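Local coordinates for protein cellulase (Xanthomonas axonopodis pv. citri, PDB 4W7W) that probably hydrolyses the beta-1,4-glucosidic bonds of cellulose as a family 5 glycoside hydrolase, and binds cello-oligosaccharides in a cleft at one mouth of its (beta/alpha)8 barrel, at residues L90-L95 and A138-D143; N64-P69 and N101-I106; F70-V75 and L109-T114. All blocks are in the same frame, centred on the assembly; numbering follows the deposited sequence.

Contact 1 of 3, residues L90-L95 and A138-D143; sequences LIKKSL and ALEFKD
Lys92 NZ reaches across to Glu140 OE1 in a salt bridge of 3.0 Å, closing the outer side of the gap between two neighbouring helices of the (beta/alpha)8 barrel, 85-100 and 127-141. The ammonium group meets OE1 nearly in line with the C-O bond. The lysine chain runs extended beyond CG, while the glutamate is bent at chi2 (-65°), and the two side chains meet at about a right angle.

Beneath this bridge the Phe141 ring, on helix 127-141, fills the space between the helices. Its CG stands anti to the carbonyl carbon (chi1 -65°), which carries the ring across to three side chains of 90-95 on helix 85-100. The aliphatic part of Lys92 lies against it, with CG 3.8 Å from Phe141 CE1, so this one side chain pairs by charge at its end and packs by its methylenes. On the barrel side, Phe141 also touches Val147 and Phe149 of strand 147-150 and Leu107 of strand 104-109, so the ring is buried between the helix layer and the sheet. Two branched side chains also meet the ring: Ile91 CG2 sits 3.8 Å from Phe141 CZ, and Leu95 CD2 lies 3.8 Å from Phe141 CE1.

Contact 2 of 3, residues N64-P69 and N101-I106; sequences NTIRLP and NKQYLI
Ile106 and Arg67 come side by side through their first torsions: Ile106 CG1 lies anti to its carbonyl carbon (chi1 -59°), sending CD1 back toward Thr65, while Arg67 CG is turned away from its own backbone N (chi1 -177°) and starts a chain that stays extended as far as NE. Ile106 CD1 reaches Thr65 CG2 at 3.8 Å, and its other branch, CG2, rests beside Arg67 CG. Tyr104, Thr65, Ile106 and Arg67 share the face of the sheet that looks into the barrel. There the guanidinium of Arg67 is bound by Glu222, Glu266, Asn28 and Asn153, which together hold it in place, the two carboxylates probably offsetting its positive charge.

The backbones join as parallel strands, with Thr65 beside Tyr104, Ile66 beside Leu105 and Arg67 beside Ile106. Ile66 is held through both its backbone N and its backbone O: N bonds to Tyr104 O at 2.9 Å and O accepts from Ile106 N at 2.8 Å. Tyr104 N to Asn64 O (2.8 Å) and Leu68 N to Ile106 O (2.9 Å) continue the pattern at either end.

The other face, turned to the helices, is greasy: Leu105 CD1 fits between Ile66 CG2 and Leu68 CB, the latter 3.9 Å away. Next to them the Gln103 amide lies against Ile66 CG1, its NE2 bonded to the carbonyls of Phe55 and Met63.

At the start of the strands, the Asn64 amide stands nearly perpendicular to the Tyr104 ring, with Asn64 ND2 4.0 Å from Tyr104 CE2. Neighbouring parallel strands, linked through helix 85-100 by a beta-alpha-beta crossover, are the repeating element of the (beta/alpha)8 barrel.

Contact 3 of 3, residues F70-V75 and L109-T114; sequences FLWERV and LHNYAT
Asn111 clasps the start of helix 72-75 with both ends of its side-chain amide. OD1 accepts the backbone N of Trp72 at 2.8 Å in an almost straight bond (N-H...O 175°), and ND2 gives a hydrogen to Glu73 OE1 at 2.9 Å. Held this way, the amide ties the loop after strand 104-109 to the start of the short helix 72-75 that follows strand 65-70, at the sugar-binding mouth of the (beta/alpha)8 barrel. Glu73 OE1 lies in the amide plane, but ND2 approaches the carboxylate from its syn side and well out of the carboxylate plane. The same ND2 also bonds to Thr114 O at 3.0 Å, so the nitrogen serves two acceptors and the rotation of the amide is fixed.

Glu73 is bent at chi2 (88°), which swings its carboxylate back toward Asn111. Its OE2 takes a hydrogen bond from Ser116 N and another from a water that also donates to Thr114 OG1. That hydroxyl in turn donates to Asn111 O, closing the turn 111-114 on itself.

The last strand-to-strand bond of the pair runs from His110 N to Phe70 O at 2.9 Å. Beyond it the His110 ring turns away from segment 70-75 to the pocket, where ND1 bonds to Asp108 and the ring touches a bound glucose unit.

Packing on the helix side centres on Leu109. Leu109 CA lies over one face of the Phe70 ring, and Leu109 CD1 touches Phe70 CE2 at 3.7 Å. That same methyl presses against the first turn of the helix, 3.5 Å from Trp72 CA. The other methyl, Leu109 CD2, sits over one face of the Trp72 indole, offset toward the rim.

All three contacts lie in one (beta/alpha)8 barrel, and their segments alternate along the chain: strand 65-70, helix 72-75, helix 85-100, strand 104-109 with its following loop, then helix 127-141. Contact 2 joins two neighbouring strands of the sheet; contact 1 lies outside it in the helix layer, about 12 Å away between centres; contact 3 sits at the strands' C-terminal end, about 18 Å from contact 2 and 16 Å from contact 1. They touch directly: Leu95 packs on Leu105, Ile91 on Phe70 and Val75, and Pro69 on His110. Packing is thus continuous from these two helices, through the strand pair, to the loop that carries His110 at the sugar-binding end.

Contact 1 of 3, residues L90-L95 and A138-D143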
loop_
_atom_site.group_PDB
_atom_site.type_symbol
_atom_site.label_atom_id
_atom_site.label_comp_id
_atom_site.label_asym_id
_atom_site.label_seq_id
_atom_site.Cartn_x
_atom_site.Cartn_y
_atom_site.Cartn_z
ATOM N N LEU A 90 1.971 3.920 -18.712
ATOM C CA LEU A 90 1.313 4.802 -17.758
ATOM C C LEU A 90 2.042 4.783 -16.428
ATOM O O LEU A 90 2.241 5.826 -15.794
ATOM C CB LEU A 90 -0.154 4.401 -17.596
ATOM C CG LEU A 90 -1.024 4.737 -18.816
ATOM C CD1 LEU A 90 -2.311 3.930 -18.817
ATOM C CD2 LEU A 90 -1.343 6.227 -18.869
ATOM N N ILE A 91 2.449 3.588 -15.974
ATOM C CA ILE A 91 3.198 3.472 -14.728
ATOM C C ILE A 91 4.521 4.218 -14.864
ATOM O O ILE A 91 4.912 4.955 -13.968
ATOM C CB ILE A 91 3.405 1.997 -14.335
ATOM C CG1 ILE A 91 2.056 1.337 -14.020
ATOM C CG2 ILE A 91 4.351 1.877 -13.164
ATOM C CD1 ILE A 91 2.084 -0.175 -13.979
ATOM N N LYS A 92 5.221 4.011 -15.974
ATOM C CA LYS A 92 6.507 4.678 -16.184
ATOM C C LYS A 92 6.372 6.194 -16.258
ATOM O O LYS A 92 7.258 6.915 -15.814
ATOM C CB LYS A 92 7.205 4.111 -17.431
ATOM C CG LYS A 92 7.712 2.699 -17.184
ATOM C CD LYS A 92 8.448 2.105 -18.358
ATOM C CE LYS A 92 9.062 0.776 -17.951
ATOM N NZ LYS A 92 10.004 0.246 -18.966
ATOM N N LYS A 93 5.253 6.688 -16.790
ATOM C CA LYS A 93 4.993 8.116 -16.814
ATOM C C LYS A 93 4.798 8.664 -15.393
ATOM O O LYS A 93 5.334 9.726 -15.043
ATOM C CB LYS A 93 3.776 8.385 -17.706
ATOM C CG LYS A 93 3.356 9.824 -17.824
ATOM C CD LYS A 93 2.242 9.986 -18.858
ATOM C CE LYS A 93 1.661 11.383 -18.873
ATOM N NZ LYS A 93 0.369 11.397 -19.602
ATOM N N SER A 94 4.063 7.939 -14.554
ATOM C CA SER A 94 3.967 8.313 -13.146
ATOM C C SER A 94 5.333 8.307 -12.460
ATOM O O SER A 94 5.622 9.176 -11.640
ATOM C CB SER A 94 2.999 7.394 -12.391
ATOM O OG SER A 94 1.669 7.554 -12.849
ATOM N N LEU A 95 6.162 7.315 -12.782
ATOM C CA LEU A 95 7.495 7.260 -12.210
ATOM C C LEU A 95 8.331 8.477 -12.605
ATOM O O LEU A 95 9.066 9.002 -11.769
ATOM C CB LEU A 95 8.177 5.975 -12.627
ATOM C CG LEU A 95 9.616 5.796 -12.142
ATOM C CD1 LEU A 95 9.745 5.891 -10.628
ATOM C CD2 LEU A 95 10.131 4.470 -12.653
ATOM N N ALA A 138 9.789 -6.583 -11.781
ATOM C CA ALA A 138 11.142 -6.396 -11.285
ATOM C C ALA A 138 12.138 -6.211 -12.439
ATOM O O ALA A 138 13.062 -5.409 -12.345
ATOM C CB ALA A 138 11.546 -7.560 -10.411
ATOM N N LEU A 139 11.964 -6.954 -13.531
ATOM C CA LEU A 139 12.831 -6.765 -14.693
ATOM C C LEU A 139 12.704 -5.360 -15.259
ATOM O O LEU A 139 13.690 -4.806 -15.739
ATOM C CB LEU A 139 12.537 -7.809 -15.770
ATOM C CG LEU A 139 13.030 -9.222 -15.445
ATOM C CD1 LEU A 139 12.415 -10.243 -16.390
ATOM C CD2 LEU A 139 14.545 -9.331 -15.481
ATOM N N GLU A 140 11.510 -4.784 -15.197
ATOM C CA GLU A 140 11.301 -3.433 -15.707
ATOM C C GLU A 140 11.911 -2.354 -14.824
ATOM O O GLU A 140 12.380 -1.339 -15.323
ATOM C CB GLU A 140 9.821 -3.125 -15.863
ATOM C CG GLU A 140 9.083 -3.972 -16.856
ATOM C CD GLU A 140 9.543 -3.773 -18.275
ATOM O OE1 GLU A 140 10.093 -2.685 -18.629
ATOM O OE2 GLU A 140 9.323 -4.732 -19.058
ATOM N N PHE A 141 11.870 -2.554 -13.505
ATOM C CA PHE A 141 12.152 -1.485 -12.543
ATOM C C PHE A 141 13.364 -1.748 -11.661
ATOM O O PHE A 141 13.649 -0.957 -10.761
ATOM C CB PHE A 141 10.902 -1.209 -11.695
ATOM C CG PHE A 141 9.764 -0.663 -12.505
ATOM C CD1 PHE A 141 9.840 0.604 -13.088
ATOM C CD2 PHE A 141 8.644 -1.432 -12.757
ATOM C CE1 PHE A 141 8.821 1.082 -13.880
ATOM C CE2 PHE A 141 7.602 -0.949 -13.540
ATOM C CZ PHE A 141 7.691 0.317 -14.089
ATOM N N LYS A 142 14.106 -2.814 -11.932
ATOM C CA LYS A 142 15.231 -3.156 -11.066
ATOM C C LYS A 142 16.272 -2.053 -10.984
ATOM O O LYS A 142 16.879 -1.877 -9.934
ATOM C CB LYS A 142 15.877 -4.476 -11.447
ATOM C CG LYS A 142 16.323 -4.542 -12.876
ATOM C CD LYS A 142 16.995 -5.879 -13.161
ATOM C CE LYS A 142 18.401 -5.920 -12.597
ATOM N NZ LYS A 142 19.353 -5.181 -13.462
ATOM N N ASP A 143 16.457 -1.296 -12.057
ATOM C CA ASP A 143 17.424 -0.204 -12.040
ATOM C C ASP A 143 16.834 1.167 -11.689
ATOM O O ASP A 143 17.473 2.192 -11.916
ATOM C CB ASP A 143 18.173 -0.176 -13.374
ATOM C CG ASP A 143 18.857 -1.501 -13.686
ATOM O OD1 ASP A 143 19.400 -2.132 -12.752
ATOM O OD2 ASP A 143 18.849 -1.915 -14.862
#

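Contact 2 of 3, residues N64-P69 and N101-I106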
loop_
_atom_site.group_PDB
_atom_site.type_symbol
_atom_site.label_atom_id
_atom_site.label_comp_id
_atom_site.label_asym_id
_atom_site.label_seq_id
_atom_site.Cartn_x
_atom_site.Cartn_y
_atom_site.Cartn_z
ATOM N N ASN A 64 7.333 12.682 0.381
ATOM C CA ASN A 64 8.329 12.103 -0.503
ATOM C C ASN A 64 7.952 10.752 -1.044
ATOM O O ASN A 64 8.774 10.126 -1.693
ATOM C CB ASN A 64 9.693 12.025 0.190
ATOM C CG ASN A 64 9.758 10.935 1.230
ATOM O OD1 ASN A 64 8.726 10.395 1.632
ATOM N ND2 ASN A 64 10.962 10.584 1.643
ATOM N N THR A 65 6.716 10.290 -0.815
ATOM C CA THR A 65 6.330 8.942 -1.219
ATOM C C THR A 65 4.916 8.948 -1.762
ATOM O O THR A 65 4.011 9.518 -1.155
ATOM C CB THR A 65 6.425 7.964 -0.035
ATOM O OG1 THR A 65 7.763 7.974 0.470
ATOM C CG2 THR A 65 6.108 6.542 -0.444
ATOM N N ILE A 66 4.744 8.290 -2.899
ATOM C CA ILE A 66 3.433 8.091 -3.498
ATOM C C ILE A 66 3.185 6.594 -3.629
ATOM O O ILE A 66 4.017 5.876 -4.204
ATOM C CB ILE A 66 3.370 8.735 -4.886
ATOM C CG1 ILE A 66 3.551 10.257 -4.800
ATOM C CG2 ILE A 66 2.079 8.354 -5.600
ATOM C CD1 ILE A 66 2.515 11.003 -4.007
ATOM N N ARG A 67 2.067 6.128 -3.078
ATOM C CA ARG A 67 1.606 4.764 -3.342
ATOM C C ARG A 67 0.633 4.817 -4.515
ATOM O O ARG A 67 -0.294 5.630 -4.504
ATOM C CB ARG A 67 0.981 4.143 -2.084
ATOM C CG ARG A 67 0.530 2.695 -2.260
ATOM C CD ARG A 67 0.266 2.060 -0.915
ATOM N NE ARG A 67 -0.158 0.666 -0.940
ATOM C CZ ARG A 67 -1.408 0.235 -0.816
ATOM N NH1 ARG A 67 -2.442 1.059 -0.827
ATOM N NH2 ARG A 67 -1.627 -1.054 -0.657
ATOM N N LEU A 68 0.890 3.986 -5.518
ATOM C CA LEU A 68 0.163 3.994 -6.774
ATOM C C LEU A 68 -0.551 2.661 -6.985
ATOM O O LEU A 68 0.038 1.697 -7.479
ATOM C CB LEU A 68 1.118 4.251 -7.929
ATOM C CG LEU A 68 0.462 4.387 -9.295
ATOM C CD1 LEU A 68 -0.286 5.711 -9.398
ATOM C CD2 LEU A 68 1.486 4.261 -10.409
ATOM N N PRO A 69 -1.830 2.598 -6.598
ATOM C CA PRO A 69 -2.634 1.412 -6.922
ATOM C C PRO A 69 -2.792 1.242 -8.428
ATOM O O PRO A 69 -3.033 2.208 -9.141
ATOM C CB PRO A 69 -3.999 1.752 -6.307
ATOM C CG PRO A 69 -3.685 2.710 -5.195
ATOM C CD PRO A 69 -2.565 3.548 -5.742
ATOM N N ASN A 101 9.997 15.015 -8.841
ATOM C CA ASN A 101 9.622 15.624 -7.580
ATOM C C ASN A 101 10.303 14.989 -6.369
ATOM O O ASN A 101 9.911 15.224 -5.224
ATOM C CB ASN A 101 8.100 15.588 -7.442
ATOM C CG ASN A 101 7.446 16.560 -8.399
ATOM O OD1 ASN A 101 7.350 17.753 -8.103
ATOM N ND2 ASN A 101 7.050 16.082 -9.572
ATOM N N LYS A 102 11.360 14.227 -6.627
ATOM C CA LYS A 102 12.173 13.616 -5.580
ATOM C C LYS A 102 11.342 12.721 -4.657
ATOM O O LYS A 102 11.544 12.656 -3.443
ATOM C CB LYS A 102 12.983 14.657 -4.817
ATOM C CG LYS A 102 13.854 15.528 -5.720
ATOM C CD LYS A 102 14.707 16.496 -4.922
ATOM C CE LYS A 102 15.409 17.499 -5.823
ATOM N NZ LYS A 102 16.426 18.299 -5.084
ATOM N N GLN A 103 10.419 11.991 -5.266
ATOM C CA GLN A 103 9.564 11.047 -4.546
ATOM C C GLN A 103 9.877 9.606 -4.910
ATOM O O GLN A 103 10.302 9.291 -6.024
ATOM C CB GLN A 103 8.089 11.316 -4.881
ATOM C CG GLN A 103 7.592 12.626 -4.328
ATOM C CD GLN A 103 6.310 13.124 -4.963
ATOM O OE1 GLN A 103 6.093 12.964 -6.157
ATOM N NE2 GLN A 103 5.478 13.784 -4.173
ATOM N N TYR A 104 9.599 8.740 -3.950
ATOM C CA TYR A 104 9.542 7.304 -4.162
ATOM C C TYR A 104 8.157 6.917 -4.659
ATOM O O TYR A 104 7.169 7.572 -4.319
ATOM C CB TYR A 104 9.815 6.576 -2.846
ATOM C CG TYR A 104 11.199 6.821 -2.305
ATOM C CD1 TYR A 104 12.277 6.025 -2.700
ATOM C CD2 TYR A 104 11.447 7.860 -1.419
ATOM C CE1 TYR A 104 13.555 6.248 -2.216
ATOM C CE2 TYR A 104 12.721 8.086 -0.923
ATOM C CZ TYR A 104 13.770 7.275 -1.322
ATOM O OH TYR A 104 15.046 7.472 -0.845
ATOM N N LEU A 105 8.093 5.849 -5.456
ATOM C CA LEU A 105 6.847 5.358 -6.008
ATOM C C LEU A 105 6.673 3.916 -5.597
ATOM O O LEU A 105 7.464 3.053 -5.973
ATOM C CB LEU A 105 6.870 5.488 -7.525
ATOM C CG LEU A 105 5.541 5.158 -8.212
ATOM C CD1 LEU A 105 4.477 6.205 -7.908
ATOM C CD2 LEU A 105 5.727 5.012 -9.719
ATOM N N ILE A 106 5.633 3.659 -4.803
ATOM C CA ILE A 106 5.244 2.291 -4.461
ATOM C C ILE A 106 4.292 1.775 -5.529
ATOM O O ILE A 106 3.202 2.320 -5.720
ATOM C CB ILE A 106 4.576 2.183 -3.084
ATOM C CG1 ILE A 106 5.493 2.690 -1.971
ATOM C CG2 ILE A 106 4.129 0.753 -2.831
ATOM C CD1 ILE A 106 4.762 2.985 -0.682
#

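Contact 3 of 3, residues F70-V75 and L109-T114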
loop_
_atom_site.group_PDB
_atom_site.type_symbol
_atom_site.label_atom_id
_atom_site.label_comp_id
_atom_site.label_asym_id
_atom_site.label_seq_id
_atom_site.Cartn_x
_atom_site.Cartn_y
_atom_site.Cartn_z
ATOM N N PHE A 70 -2.696 0.000 -8.883
ATOM C CA PHE A 70 -3.076 -0.354 -10.243
ATOM C C PHE A 70 -3.484 -1.822 -10.234
ATOM O O PHE A 70 -3.259 -2.541 -9.254
ATOM C CB PHE A 70 -1.956 -0.090 -11.255
ATOM C CG PHE A 70 -0.725 -0.888 -10.994
ATOM C CD1 PHE A 70 0.224 -0.391 -10.143
ATOM C CD2 PHE A 70 -0.526 -2.129 -11.566
ATOM C CE1 PHE A 70 1.370 -1.083 -9.856
ATOM C CE2 PHE A 70 0.613 -2.859 -11.269
ATOM C CZ PHE A 70 1.568 -2.328 -10.424
ATOM N N LEU A 71 -4.155 -2.246 -11.298
ATOM C CA LEU A 71 -4.695 -3.612 -11.332
ATOM C C LEU A 71 -3.814 -4.595 -12.061
ATOM O O LEU A 71 -3.320 -4.350 -13.183
ATOM C CB LEU A 71 -6.052 -3.667 -12.008
ATOM C CG LEU A 71 -7.146 -2.833 -11.352
ATOM C CD1 LEU A 71 -8.459 -3.125 -12.041
ATOM C CD2 LEU A 71 -7.237 -3.124 -9.859
ATOM N N TRP A 72 -3.659 -5.759 -11.438
ATOM C CA TRP A 72 -2.990 -6.893 -12.052
ATOM C C TRP A 72 -3.568 -7.188 -13.435
ATOM O O TRP A 72 -2.839 -7.389 -14.399
ATOM C CB TRP A 72 -3.129 -8.087 -11.100
ATOM C CG TRP A 72 -2.317 -9.293 -11.422
ATOM C CD1 TRP A 72 -1.518 -9.514 -12.510
ATOM C CD2 TRP A 72 -2.267 -10.480 -10.633
ATOM N NE1 TRP A 72 -0.984 -10.778 -12.445
ATOM C CE2 TRP A 72 -1.416 -11.386 -11.295
ATOM C CE3 TRP A 72 -2.874 -10.865 -9.433
ATOM C CZ2 TRP A 72 -1.163 -12.660 -10.799
ATOM C CZ3 TRP A 72 -2.642 -12.137 -8.950
ATOM C CH2 TRP A 72 -1.787 -13.016 -9.629
ATOM N N GLU A 73 -4.893 -7.179 -13.543
ATOM C CA GLU A 73 -5.556 -7.517 -14.795
ATOM C C GLU A 73 -5.289 -6.516 -15.902
ATOM O O GLU A 73 -5.385 -6.867 -17.085
ATOM C CB GLU A 73 -7.058 -7.617 -14.587
ATOM C CG GLU A 73 -7.494 -8.682 -13.589
ATOM C CD GLU A 73 -7.556 -8.218 -12.138
ATOM O OE1 GLU A 73 -7.018 -7.147 -11.780
ATOM O OE2 GLU A 73 -8.117 -8.970 -11.313
ATOM N N ARG A 74 -4.996 -5.261 -15.529
ATOM C CA ARG A 74 -4.723 -4.225 -16.510
ATOM C C ARG A 74 -3.260 -4.206 -16.933
ATOM O O ARG A 74 -2.978 -3.891 -18.099
ATOM C CB ARG A 74 -5.176 -2.853 -15.995
ATOM C CG ARG A 74 -6.685 -2.779 -15.878
ATOM C CD ARG A 74 -7.206 -1.428 -15.399
ATOM N NE ARG A 74 -8.665 -1.438 -15.439
ATOM C CZ ARG A 74 -9.477 -0.856 -14.562
ATOM N NH1 ARG A 74 -9.016 -0.121 -13.561
ATOM N NH2 ARG A 74 -10.786 -1.013 -14.707
ATOM N N VAL A 75 -2.334 -4.569 -16.034
ATOM C CA VAL A 75 -0.933 -4.611 -16.423
ATOM C C VAL A 75 -0.532 -5.945 -17.042
ATOM O O VAL A 75 0.456 -6.011 -17.771
ATOM C CB VAL A 75 -0.020 -4.232 -15.234
ATOM C CG1 VAL A 75 0.204 -5.394 -14.285
ATOM C CG2 VAL A 75 1.298 -3.659 -15.720
ATOM N N LEU A 109 0.143 -3.427 -6.393
ATOM C CA LEU A 109 -0.694 -4.374 -7.134
ATOM C C LEU A 109 -1.987 -4.544 -6.323
ATOM O O LEU A 109 -2.015 -5.260 -5.316
ATOM C CB LEU A 109 0.024 -5.705 -7.314
ATOM C CG LEU A 109 -0.628 -6.633 -8.346
ATOM C CD1 LEU A 109 -0.389 -6.132 -9.759
ATOM C CD2 LEU A 109 -0.072 -8.036 -8.188
ATOM N N HIS A 110 -3.031 -3.819 -6.713
ATOM C CA HIS A 110 -4.131 -3.540 -5.804
ATOM C C HIS A 110 -5.235 -4.581 -5.948
ATOM O O HIS A 110 -6.334 -4.278 -6.408
ATOM C CB HIS A 110 -4.641 -2.125 -6.034
ATOM C CG HIS A 110 -5.409 -1.555 -4.880
ATOM N ND1 HIS A 110 -4.796 -0.867 -3.854
ATOM C CD2 HIS A 110 -6.732 -1.541 -4.606
ATOM C CE1 HIS A 110 -5.716 -0.445 -3.006
ATOM N NE2 HIS A 110 -6.899 -0.837 -3.440
ATOM N N ASN A 111 -4.918 -5.820 -5.549
ATOM C CA ASN A 111 -5.696 -6.964 -6.017
ATOM C C ASN A 111 -6.305 -7.892 -4.985
ATOM O O ASN A 111 -7.009 -8.813 -5.376
ATOM C CB ASN A 111 -4.897 -7.762 -7.064
ATOM C CG ASN A 111 -5.153 -7.250 -8.437
ATOM O OD1 ASN A 111 -4.650 -6.182 -8.812
ATOM N ND2 ASN A 111 -6.031 -7.927 -9.162
ATOM N N TYR A 112 -6.070 -7.705 -3.683
ATOM C CA TYR A 112 -6.790 -8.483 -2.672
ATOM C C TYR A 112 -6.572 -9.993 -2.818
ATOM O O TYR A 112 -7.428 -10.794 -2.445
ATOM C CB TYR A 112 -8.289 -8.155 -2.671
ATOM C CG TYR A 112 -8.601 -6.679 -2.545
ATOM C CD1 TYR A 112 -8.709 -6.086 -1.313
ATOM C CD2 TYR A 112 -8.764 -5.867 -3.672
ATOM C CE1 TYR A 112 -8.992 -4.738 -1.178
ATOM C CE2 TYR A 112 -9.038 -4.514 -3.557
ATOM C CZ TYR A 112 -9.156 -3.955 -2.305
ATOM O OH TYR A 112 -9.442 -2.611 -2.189
ATOM N N ALA A 113 -5.403 -10.364 -3.330
ATOM C CA ALA A 113 -5.048 -11.751 -3.608
ATOM C C ALA A 113 -6.008 -12.433 -4.579
ATOM O O ALA A 113 -6.235 -13.643 -4.503
ATOM C CB ALA A 113 -4.879 -12.547 -2.314
ATOM N N THR A 114 -6.500 -11.654 -5.539
ATOM C CA THR A 114 -7.363 -12.185 -6.595
ATOM C C THR A 114 -6.912 -11.731 -7.976
ATOM O O THR A 114 -6.275 -10.684 -8.124
ATOM C CB THR A 114 -8.837 -11.764 -6.419
ATOM O OG1 THR A 114 -8.979 -10.355 -6.671
ATOM C CG2 THR A 114 -9.358 -12.119 -5.064
HETATM O O HOH W 1 -9.719 -9.580 -9.175
#